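PDB 2P8T: hypothetical protein PH0730 from Pyrococcus horikoshii, which is of unknown function but may bind ATP and possibly has aminoacyl-tRNA ligase activity. Local coordinates for residues F84-D93 against Y148-D157. Numbering follows the deposited sequence.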
loop_
_atom_site.group_PDB
_atom_site.type_symbol
_atom_site.label_atom_id
_atom_site.label_comp_id
_atom_site.label_asym_id
_atom_site.label_seq_id
_atom_site.Cartn_x
_atom_site.Cartn_y
_atom_site.Cartn_z
ATOM N N PHE A 84 6.425 -4.720 -4.448
ATOM C CA PHE A 84 5.054 -4.833 -3.937
ATOM C C PHE A 84 4.118 -5.329 -5.025
ATOM O O PHE A 84 4.373 -5.154 -6.220
ATOM C CB PHE A 84 4.521 -3.471 -3.470
ATOM C CG PHE A 84 5.401 -2.778 -2.474
ATOM C CD1 PHE A 84 5.673 -3.361 -1.236
ATOM C CD2 PHE A 84 5.958 -1.539 -2.776
ATOM C CE1 PHE A 84 6.492 -2.729 -0.320
ATOM C CE2 PHE A 84 6.750 -0.883 -1.865
ATOM C CZ PHE A 84 7.034 -1.484 -0.631
ATOM N N SER A 85 3.016 -5.941 -4.613
ATOM C CA SER A 85 1.933 -6.248 -5.544
ATOM C C SER A 85 1.088 -5.001 -5.726
ATOM O O SER A 85 1.224 -4.047 -4.959
ATOM C CB SER A 85 1.078 -7.386 -5.002
ATOM O OG SER A 85 0.480 -7.039 -3.753
ATOM N N GLU A 86 0.235 -4.979 -6.747
ATOM C CA GLU A 86 -0.827 -3.974 -6.809
ATOM C C GLU A 86 -1.710 -4.089 -5.549
ATOM O O GLU A 86 -2.217 -5.164 -5.277
ATOM C CB GLU A 86 -1.705 -4.185 -8.053
ATOM C CG GLU A 86 -1.012 -3.893 -9.393
ATOM C CD GLU A 86 -0.865 -2.397 -9.698
ATOM O OE1 GLU A 86 -1.382 -1.554 -8.920
ATOM O OE2 GLU A 86 -0.248 -2.075 -10.752
ATOM N N PRO A 87 -1.904 -2.985 -4.786
ATOM C CA PRO A 87 -2.825 -3.062 -3.629
ATOM C C PRO A 87 -4.224 -3.475 -4.075
ATOM O O PRO A 87 -4.708 -2.996 -5.104
ATOM C CB PRO A 87 -2.822 -1.632 -3.074
ATOM C CG PRO A 87 -1.463 -1.092 -3.487
ATOM C CD PRO A 87 -1.279 -1.651 -4.891
ATOM N N ILE A 88 -4.853 -4.385 -3.335
ATOM C CA ILE A 88 -6.173 -4.873 -3.730
ATOM C C ILE A 88 -7.181 -4.743 -2.598
ATOM O O ILE A 88 -6.856 -4.969 -1.442
ATOM C CB ILE A 88 -6.107 -6.312 -4.321
ATOM C CG1 ILE A 88 -7.462 -6.764 -4.888
ATOM C CG2 ILE A 88 -5.574 -7.293 -3.316
ATOM C CD1 ILE A 88 -7.888 -6.029 -6.116
ATOM N N GLY A 89 -8.392 -4.335 -2.951
ATOM C CA GLY A 89 -9.450 -4.143 -1.967
ATOM C C GLY A 89 -10.010 -5.475 -1.531
ATOM O O GLY A 89 -10.343 -6.320 -2.358
ATOM N N VAL A 90 -10.135 -5.652 -0.221
ATOM C CA VAL A 90 -10.750 -6.833 0.356
ATOM C C VAL A 90 -11.764 -6.383 1.420
ATOM O O VAL A 90 -11.956 -5.186 1.650
ATOM C CB VAL A 90 -9.696 -7.817 0.979
ATOM C CG1 VAL A 90 -8.738 -8.361 -0.080
ATOM C CG2 VAL A 90 -8.902 -7.142 2.117
ATOM N N SER A 91 -12.411 -7.344 2.061
ATOM C CA SER A 91 -13.306 -7.047 3.175
ATOM C C SER A 91 -12.994 -8.001 4.331
ATOM O O SER A 91 -12.873 -9.212 4.133
ATOM C CB SER A 91 -14.764 -7.163 2.714
ATOM O OG SER A 91 -15.625 -7.417 3.806
ATOM N N VAL A 92 -12.826 -7.455 5.536
ATOM C CA VAL A 92 -12.491 -8.284 6.691
ATOM C C VAL A 92 -13.557 -8.027 7.747
ATOM O O VAL A 92 -13.706 -6.896 8.204
ATOM C CB VAL A 92 -11.069 -7.969 7.266
ATOM C CG1 VAL A 92 -10.760 -8.851 8.482
ATOM C CG2 VAL A 92 -9.997 -8.162 6.203
ATOM N N ASP A 93 -14.329 -9.062 8.083
ATOM C CA ASP A 93 -15.363 -8.948 9.111
ATOM C C ASP A 93 -16.246 -7.717 8.845
ATOM O O ASP A 93 -16.599 -6.987 9.772
ATOM C CB ASP A 93 -14.722 -8.874 10.514
ATOM C CG ASP A 93 -14.202 -10.234 11.012
ATOM O OD1 ASP A 93 -14.955 -11.228 10.918
ATOM O OD2 ASP A 93 -13.044 -10.307 11.510
ATOM N N TYR A 148 -10.371 -16.694 6.455
ATOM C CA TYR A 148 -10.855 -15.656 5.529
ATOM C C TYR A 148 -10.791 -16.080 4.050
ATOM O O TYR A 148 -9.970 -15.574 3.273
ATOM C CB TYR A 148 -10.100 -14.328 5.717
ATOM C CG TYR A 148 -10.232 -13.797 7.123
ATOM C CD1 TYR A 148 -11.369 -13.080 7.522
ATOM C CD2 TYR A 148 -9.245 -14.033 8.048
ATOM C CE1 TYR A 148 -11.496 -12.604 8.837
ATOM C CE2 TYR A 148 -9.362 -13.566 9.358
ATOM C CZ TYR A 148 -10.480 -12.845 9.731
ATOM O OH TYR A 148 -10.556 -12.422 11.041
ATOM N N PRO A 149 -11.702 -16.985 3.652
ATOM C CA PRO A 149 -11.631 -17.563 2.306
ATOM C C PRO A 149 -11.831 -16.568 1.156
ATOM O O PRO A 149 -11.158 -16.681 0.134
ATOM C CB PRO A 149 -12.746 -18.629 2.318
ATOM C CG PRO A 149 -13.691 -18.194 3.402
ATOM C CD PRO A 149 -12.858 -17.474 4.432
ATOM N N GLU A 150 -12.742 -15.615 1.305
ATOM C CA GLU A 150 -12.968 -14.620 0.266
ATOM C C GLU A 150 -11.791 -13.642 0.125
ATOM O O GLU A 150 -11.445 -13.221 -0.990
ATOM C CB GLU A 150 -14.300 -13.895 0.467
ATOM C CG GLU A 150 -15.537 -14.789 0.244
ATOM C CD GLU A 150 -15.516 -15.561 -1.090
ATOM O OE1 GLU A 150 -15.254 -14.962 -2.151
ATOM O OE2 GLU A 150 -15.773 -16.784 -1.073
ATOM N N VAL A 151 -11.162 -13.307 1.251
ATOM C CA VAL A 151 -9.975 -12.450 1.236
ATOM C C VAL A 151 -8.818 -13.130 0.513
ATOM O O VAL A 151 -8.231 -12.550 -0.397
ATOM C CB VAL A 151 -9.538 -12.058 2.691
ATOM C CG1 VAL A 151 -8.228 -11.277 2.672
ATOM C CG2 VAL A 151 -10.645 -11.240 3.371
ATOM N N ALA A 152 -8.493 -14.349 0.937
ATOM C CA ALA A 152 -7.398 -15.133 0.368
ATOM C C ALA A 152 -7.543 -15.284 -1.149
ATOM O O ALA A 152 -6.560 -15.156 -1.901
ATOM C CB ALA A 152 -7.302 -16.494 1.047
ATOM N N LYS A 153 -8.775 -15.506 -1.594
ATOM C CA LYS A 153 -9.027 -15.744 -3.021
ATOM C C LYS A 153 -8.717 -14.540 -3.915
ATOM O O LYS A 153 -8.407 -14.707 -5.098
ATOM C CB LYS A 153 -10.457 -16.268 -3.245
ATOM C CG LYS A 153 -10.564 -17.777 -3.039
ATOM C CD LYS A 153 -11.981 -18.294 -3.243
ATOM C CE LYS A 153 -12.189 -18.902 -4.637
ATOM N NZ LYS A 153 -11.684 -20.317 -4.716
ATOM N N LYS A 154 -8.794 -13.337 -3.345
ATOM C CA LYS A 154 -8.538 -12.093 -4.065
ATOM C C LYS A 154 -7.059 -11.737 -4.175
ATOM O O LYS A 154 -6.673 -10.920 -5.015
ATOM C CB LYS A 154 -9.288 -10.932 -3.399
ATOM C CG LYS A 154 -10.791 -10.952 -3.646
ATOM C CD LYS A 154 -11.429 -9.561 -3.462
ATOM C CE LYS A 154 -11.000 -8.584 -4.560
ATOM N NZ LYS A 154 -11.757 -7.290 -4.531
ATOM N N ILE A 155 -6.245 -12.332 -3.315
ATOM C CA ILE A 155 -4.838 -11.996 -3.250
ATOM C C ILE A 155 -4.076 -12.805 -4.303
ATOM O O ILE A 155 -4.210 -14.035 -4.388
ATOM C CB ILE A 155 -4.269 -12.189 -1.830
ATOM C CG1 ILE A 155 -4.998 -11.249 -0.855
ATOM C CG2 ILE A 155 -2.760 -11.878 -1.794
ATOM C CD1 ILE A 155 -4.763 -11.561 0.620
ATOM N N VAL A 156 -3.305 -12.092 -5.113
ATOM C CA VAL A 156 -2.565 -12.678 -6.228
ATOM C C VAL A 156 -1.137 -12.137 -6.213
ATOM O O VAL A 156 -0.782 -11.338 -5.335
ATOM C CB VAL A 156 -3.260 -12.358 -7.597
ATOM C CG1 VAL A 156 -4.680 -12.914 -7.630
ATOM C CG2 VAL A 156 -3.313 -10.840 -7.870
ATOM N N ASP A 157 -0.317 -12.558 -7.177
ATOM C CA ASP A 157 1.038 -12.010 -7.326
ATOM C C ASP A 157 1.929 -12.246 -6.089
ATOM O O ASP A 157 2.623 -11.332 -5.624
ATOM C CB ASP A 157 0.977 -10.512 -7.691
ATOM C CG ASP A 157 2.321 -9.959 -8.173
ATOM O OD1 ASP A 157 3.173 -10.754 -8.649
ATOM O OD2 ASP A 157 2.524 -8.726 -8.087
HETATM O O HOH W 1 0.525 -7.004 -8.673
#
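Val90 and Val151 bring strand 88-92 and helix 149-154 together, the two axes running nearly antiparallel at 169° and approaching to 7.9 Å. The valines cross at about a right angle, CG1 of Val90 lying 4.0 Å from CG1 of Val151, while Val151 CG2 comes within 3.1 Å of Ser91 O, a tight fit. Two residues further along the strand, Val92 sends CG1 anti to its own backbone N (chi1 180°), and this methyl meets CE1 of Tyr148, the N-cap residue, at 3.8 Å. Two hydrogen bonds add to the apolar contact. Lys154, its chain bent at chi3, curls past CG1 of Ile88 and donates from NZ to Gly89 O over 2.8 Å. At the start of the helix Tyr148 OH gives a longer bond of 3.3 Å to OD2 of Asp93, which sits at the ring edge and is reached on its syn side, 33° out of the carboxylate plane. Beyond the helix, Asp157 OD2 accepts from a water that in turn takes the N-H of Glu86, and also pairs with Lys103. With Val151 and Ile155, just past the helix, both on Ile166, this is alpha/beta packing in which a short helix covers an outermost strand and reaches the central strand 163-168 of the five-stranded antiparallel sheet.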